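Local coordinates for protein 2',5'-phosphodiesterase 12 (Homo sapiens, PDB 4Z0V) that belongs to the endonuclease/exonuclease/phosphatase family, with a DNase I-like domain that holds a magnesium ion in the model, beside a smaller N-terminal domain, at residues V268-S273 and R310-D315; G319-F324 and L398-V403. All blocks are in the same frame, centred on the assembly; numbering follows the deposited sequence.

In the fold
Interactions 1 and 2 lie on the two faces of one sheet of the DNase I-like sandwich, a compact example of how layered folds are built from contacts on both sides of a sheet. Interaction 1 sets helix 295-316 against the outer face of the sheet through strand 265-273; interaction 2 joins strand 322-327 of the same sheet to the edge strand of the second sheet. Their centres lie about 11 Å apart. The chain itself links them, since helix 295-316 is followed, after a short loop, by strand 322-327: Ser-313 O and Ile-320 N, 2.9 Å apart, probably form a hydrogen bond, and Val-270 CG1 packs 3.7 Å from Ile-320 CD1.

Interaction 1 of 2, residues V268-S273 and R310-D315; sequences VSVLQS and RHVSCD
In the outer helix layer of the DNase I-like sandwich, Val-312 of helix 295-316 meets Val-268 and Val-270 of strand 265-273. The two strand valines stand two residues apart and face the helix from the same side of the strand. One methyl of Val-312 serves both: its CG1 lies 3.8 Å from Val-270 CG2 and 4.2 Å from Val-268 CG1. That methyl is placed by a first torsion of 171°, which carries it to the far side of CB from the backbone N. The methyls on the strand are differently chosen, Val-268 offering the branch beside its carbonyl carbon and Val-270 the branch beside its N. In both pairs the side chains run alongside one another with opposite headings. His-228 of the adjacent strand 222-231 also touches Val-312.

Two polar side chains of the helix bond to residues four further on. His-311 ND1 donates to Asp-315 OD2 over 3.2 Å, nearly straight at 161°, and meets the lone pair anti to the other carboxylate oxygen. Arg-310 NH1, with Cys-314 SG close to the guanidinium plane, gives a second bond of 3.2 Å; the same guanidinium makes a cation-pi contact with Phe-369. Around 311-315 the helix widens into a π-type turn.

No hydrogen bond passes between strand and helix; Val-268 N, for one, bonds to Asp-229 instead. With only 96 Å² buried, and all three touching residues valines, the pairing rests on apolar shape and dispersion rather than on directional bonds.

Interaction 2 of 2, residues G319-F324 and L398-V403; sequences GIPVIF and LNALEV
Leu-401 approaches residues 322 and 323 by a single methyl. From CB, pointing at the opposing segment, the chain turns to CG, which a first torsion of -63° sets beside the backbone N. Neither of these two atoms makes a close approach there. At CG the two methyls divide, and CD1, not CD2, reaches the opposing segment, lying 3.7 Å from Ile-323 CG1 and 3.8 Å from Val-322 O. The two side chains stand roughly perpendicular, and the leucine methyl rests on the isoleucine methylene CG1. Two residues before Ile-323 and one before Leu-401, Ala-400 CB presses on the ring of Pro-321, 3.4 Å from its CB and 3.8 Å from its CG; the shorter of these is tighter than usual van der Waals contact. No hydrogen bond spans the segments.

The two strands belong to different sheets, and the contact lies between them. Strand 322-327 runs between 280-287 and 387-397, whereas 401-406 is the outermost strand of its sheet, next to 433-439, whose Leu-437 and Trp-439 touch Ile-323 and Pro-321. Val-322 and Phe-324, in turn, pack against Ile-309 of helix 295-316, which covers the other face of the strand.

Interaction 1 of 2, residues V268-S273 and R310-D315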
loop_
_atom_site.group_PDB
_atom_site.type_symbol
_atom_site.label_atom_id
_atom_site.label_comp_id
_atom_site.label_asym_id
_atom_site.label_seq_id
_atom_site.Cartn_x
_atom_site.Cartn_y
_atom_site.Cartn_z
ATOM N N VAL A 268 -8.669 3.991 -8.759
ATOM C CA VAL A 268 -8.450 5.381 -9.103
ATOM C C VAL A 268 -9.221 6.221 -8.104
ATOM O O VAL A 268 -10.441 6.041 -7.954
ATOM C CB VAL A 268 -8.824 5.742 -10.561
ATOM C CG1 VAL A 268 -8.622 7.235 -10.816
ATOM C CG2 VAL A 268 -8.036 4.918 -11.592
ATOM N N SER A 269 -8.523 7.165 -7.494
ATOM C CA SER A 269 -9.129 8.074 -6.512
ATOM C C SER A 269 -8.735 9.505 -6.834
ATOM O O SER A 269 -7.542 9.788 -6.981
ATOM C CB SER A 269 -8.649 7.707 -5.109
ATOM O OG SER A 269 -8.743 6.308 -4.874
ATOM N N VAL A 270 -9.708 10.413 -6.899
ATOM C CA VAL A 270 -9.388 11.816 -7.151
ATOM C C VAL A 270 -9.438 12.533 -5.813
ATOM O O VAL A 270 -10.466 12.499 -5.148
ATOM C CB VAL A 270 -10.331 12.446 -8.196
ATOM C CG1 VAL A 270 -10.103 13.960 -8.288
ATOM C CG2 VAL A 270 -10.131 11.783 -9.568
ATOM N N LEU A 271 -8.325 13.193 -5.437
ATOM C CA LEU A 271 -8.195 13.887 -4.161
ATOM C C LEU A 271 -8.176 15.374 -4.345
ATOM O O LEU A 271 -7.685 15.884 -5.361
ATOM C CB LEU A 271 -6.879 13.471 -3.448
ATOM C CG LEU A 271 -6.613 11.971 -3.261
ATOM C CD1 LEU A 271 -5.275 11.754 -2.606
ATOM C CD2 LEU A 271 -7.732 11.303 -2.424
ATOM N N GLN A 272 -8.667 16.081 -3.342
ATOM C CA GLN A 272 -8.613 17.532 -3.369
ATOM C C GLN A 272 -7.730 18.020 -2.244
ATOM O O GLN A 272 -7.865 17.561 -1.103
ATOM C CB GLN A 272 -10.032 18.109 -3.240
ATOM C CG GLN A 272 -10.085 19.549 -2.790
ATOM C CD GLN A 272 -9.756 20.485 -3.901
ATOM O OE1 GLN A 272 -10.448 20.526 -4.916
ATOM N NE2 GLN A 272 -8.742 21.320 -3.685
ATOM N N SER A 273 -6.830 18.952 -2.563
ATOM C CA SER A 273 -5.939 19.529 -1.565
ATOM C C SER A 273 -6.739 20.367 -0.634
ATOM O O SER A 273 -7.595 21.147 -1.064
ATOM C CB SER A 273 -4.838 20.355 -2.226
ATOM O OG SER A 273 -3.999 20.985 -1.271
ATOM N N ARG A 310 -6.631 8.939 -18.444
ATOM C CA ARG A 310 -6.777 10.123 -19.300
ATOM C C ARG A 310 -8.242 10.592 -19.261
ATOM O O ARG A 310 -8.508 11.780 -19.122
ATOM C CB ARG A 310 -6.312 9.789 -20.750
ATOM C CG ARG A 310 -6.473 10.909 -21.807
ATOM C CD ARG A 310 -5.681 12.176 -21.538
ATOM N NE ARG A 310 -4.243 11.977 -21.732
ATOM C CZ ARG A 310 -3.303 12.821 -21.322
ATOM N NH1 ARG A 310 -3.635 13.935 -20.676
ATOM N NH2 ARG A 310 -2.025 12.546 -21.523
ATOM N N HIS A 311 -9.178 9.649 -19.321
ATOM C CA HIS A 311 -10.604 9.973 -19.270
ATOM C C HIS A 311 -10.948 10.630 -17.945
ATOM O O HIS A 311 -11.613 11.663 -17.921
ATOM C CB HIS A 311 -11.454 8.705 -19.455
ATOM C CG HIS A 311 -12.920 8.925 -19.267
ATOM N ND1 HIS A 311 -13.646 9.714 -20.135
ATOM C CD2 HIS A 311 -13.757 8.422 -18.329
ATOM C CE1 HIS A 311 -14.897 9.675 -19.698
ATOM N NE2 HIS A 311 -15.012 8.898 -18.621
ATOM N N VAL A 312 -10.536 10.004 -16.831
ATOM C CA VAL A 312 -10.850 10.564 -15.520
ATOM C C VAL A 312 -10.229 11.948 -15.334
ATOM O O VAL A 312 -10.905 12.868 -14.854
ATOM C CB VAL A 312 -10.377 9.601 -14.400
ATOM C CG1 VAL A 312 -10.482 10.254 -13.015
ATOM C CG2 VAL A 312 -11.171 8.300 -14.442
ATOM N N SER A 313 -8.935 12.070 -15.646
ATOM C CA SER A 313 -8.183 13.278 -15.349
ATOM C C SER A 313 -8.387 14.428 -16.323
ATOM O O SER A 313 -8.123 15.555 -15.917
ATOM C CB SER A 313 -6.686 12.984 -15.221
ATOM O OG SER A 313 -6.099 12.589 -16.455
ATOM N N CYS A 314 -8.837 14.173 -17.552
ATOM C CA CYS A 314 -8.963 15.204 -18.588
ATOM C C CYS A 314 -10.370 15.361 -19.153
ATOM O O CYS A 314 -10.651 16.378 -19.763
ATOM C CB CYS A 314 -7.964 14.923 -19.702
ATOM S SG CYS A 314 -6.256 15.136 -19.178
ATOM N N ASP A 315 -11.228 14.374 -18.969
ATOM C CA ASP A 315 -12.608 14.408 -19.465
ATOM C C ASP A 315 -13.568 14.607 -18.302
ATOM O O ASP A 315 -14.309 15.593 -18.310
ATOM C CB ASP A 315 -12.948 13.129 -20.259
ATOM C CG ASP A 315 -12.246 12.955 -21.596
ATOM O OD1 ASP A 315 -11.618 13.925 -22.071
ATOM O OD2 ASP A 315 -12.368 11.858 -22.192
#

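Interaction 2 of 2, residues G319-F324 and L398-V403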
loop_
_atom_site.group_PDB
_atom_site.type_symbol
_atom_site.label_atom_id
_atom_site.label_comp_id
_atom_site.label_asym_id
_atom_site.label_seq_id
_atom_site.Cartn_x
_atom_site.Cartn_y
_atom_site.Cartn_z
ATOM N N GLY A 319 -8.655 18.490 -16.455
ATOM C CA GLY A 319 -7.204 18.478 -16.553
ATOM C C GLY A 319 -6.501 18.547 -15.226
ATOM O O GLY A 319 -6.053 19.618 -14.807
ATOM N N ILE A 320 -6.451 17.413 -14.530
ATOM C CA ILE A 320 -5.768 17.343 -13.241
ATOM C C ILE A 320 -4.542 16.427 -13.361
ATOM O O ILE A 320 -4.560 15.505 -14.175
ATOM C CB ILE A 320 -6.724 16.892 -12.123
ATOM C CG1 ILE A 320 -7.339 15.487 -12.434
ATOM C CG2 ILE A 320 -7.805 17.963 -11.924
ATOM C CD1 ILE A 320 -8.137 14.924 -11.219
ATOM N N PRO A 321 -3.495 16.641 -12.533
ATOM C CA PRO A 321 -2.294 15.809 -12.658
ATOM C C PRO A 321 -2.473 14.417 -12.069
ATOM O O PRO A 321 -3.453 14.162 -11.383
ATOM C CB PRO A 321 -1.227 16.614 -11.925
ATOM C CG PRO A 321 -1.970 17.386 -10.909
ATOM C CD PRO A 321 -3.311 17.701 -11.514
ATOM N N VAL A 322 -1.529 13.525 -12.364
ATOM C CA VAL A 322 -1.625 12.113 -11.996
ATOM C C VAL A 322 -0.417 11.588 -11.243
ATOM O O VAL A 322 0.725 11.960 -11.505
ATOM C CB VAL A 322 -1.809 11.291 -13.332
ATOM C CG1 VAL A 322 -1.728 9.776 -13.089
ATOM C CG2 VAL A 322 -3.123 11.648 -14.039
ATOM N N ILE A 323 -0.694 10.674 -10.294
ATOM C CA ILE A 323 0.297 9.843 -9.609
ATOM C C ILE A 323 -0.173 8.441 -9.909
ATOM O O ILE A 323 -1.348 8.150 -9.682
ATOM C CB ILE A 323 0.458 10.090 -8.084
ATOM C CG1 ILE A 323 1.026 11.488 -7.794
ATOM C CG2 ILE A 323 1.366 8.998 -7.448
ATOM C CD1 ILE A 323 0.840 11.905 -6.332
ATOM N N PHE A 324 0.691 7.592 -10.447
ATOM C CA PHE A 324 0.300 6.212 -10.745
ATOM C C PHE A 324 1.285 5.249 -10.082
ATOM O O PHE A 324 2.422 5.061 -10.541
ATOM C CB PHE A 324 0.221 5.999 -12.275
ATOM C CG PHE A 324 -0.375 4.713 -12.808
ATOM C CD1 PHE A 324 -0.862 3.728 -11.944
ATOM C CD2 PHE A 324 -0.468 4.488 -14.176
ATOM C CE1 PHE A 324 -1.449 2.556 -12.447
ATOM C CE2 PHE A 324 -1.048 3.309 -14.676
ATOM C CZ PHE A 324 -1.524 2.346 -13.807
ATOM N N LEU A 398 5.001 14.667 -14.918
ATOM C CA LEU A 398 6.002 15.735 -14.989
ATOM C C LEU A 398 5.408 17.120 -15.281
ATOM O O LEU A 398 6.086 18.119 -15.056
ATOM C CB LEU A 398 7.053 15.425 -16.055
ATOM C CG LEU A 398 8.018 14.306 -15.695
ATOM C CD1 LEU A 398 8.764 13.840 -16.920
ATOM C CD2 LEU A 398 8.928 14.696 -14.514
ATOM N N ASN A 399 4.156 17.198 -15.755
ATOM C CA ASN A 399 3.542 18.531 -15.969
ATOM C C ASN A 399 3.341 19.305 -14.664
ATOM O O ASN A 399 3.312 20.533 -14.681
ATOM C CB ASN A 399 2.164 18.399 -16.617
ATOM C CG ASN A 399 2.163 17.922 -18.041
ATOM O OD1 ASN A 399 3.132 18.073 -18.766
ATOM N ND2 ASN A 399 1.031 17.388 -18.495
ATOM N N ALA A 400 3.144 18.595 -13.547
ATOM C CA ALA A 400 2.773 19.233 -12.289
ATOM C C ALA A 400 3.591 18.815 -11.087
ATOM O O ALA A 400 3.461 19.441 -10.029
ATOM C CB ALA A 400 1.313 18.924 -12.002
ATOM N N LEU A 401 4.380 17.748 -11.205
ATOM C CA LEU A 401 5.107 17.242 -10.051
ATOM C C LEU A 401 6.553 17.042 -10.335
ATOM O O LEU A 401 6.925 16.724 -11.476
ATOM C CB LEU A 401 4.492 15.896 -9.621
ATOM C CG LEU A 401 3.032 15.938 -9.142
ATOM C CD1 LEU A 401 2.427 14.562 -9.258
ATOM C CD2 LEU A 401 2.932 16.454 -7.687
ATOM N N GLU A 402 7.369 17.181 -9.289
ATOM C CA GLU A 402 8.809 16.933 -9.350
ATOM C C GLU A 402 9.238 16.151 -8.119
ATOM O O GLU A 402 8.531 16.169 -7.112
ATOM C CB GLU A 402 9.602 18.252 -9.489
ATOM C CG GLU A 402 9.478 19.197 -8.310
ATOM C CD GLU A 402 10.113 20.561 -8.501
ATOM O OE1 GLU A 402 10.320 21.256 -7.480
ATOM O OE2 GLU A 402 10.367 20.953 -9.664
ATOM N N VAL A 403 10.386 15.472 -8.190
ATOM C CA VAL A 403 10.875 14.701 -7.066
ATOM C C VAL A 403 11.708 15.603 -6.166
ATOM O O VAL A 403 12.720 16.169 -6.598
ATOM C CB VAL A 403 11.650 13.432 -7.509
ATOM C CG1 VAL A 403 11.999 12.557 -6.291
ATOM C CG2 VAL A 403 10.819 12.613 -8.502
#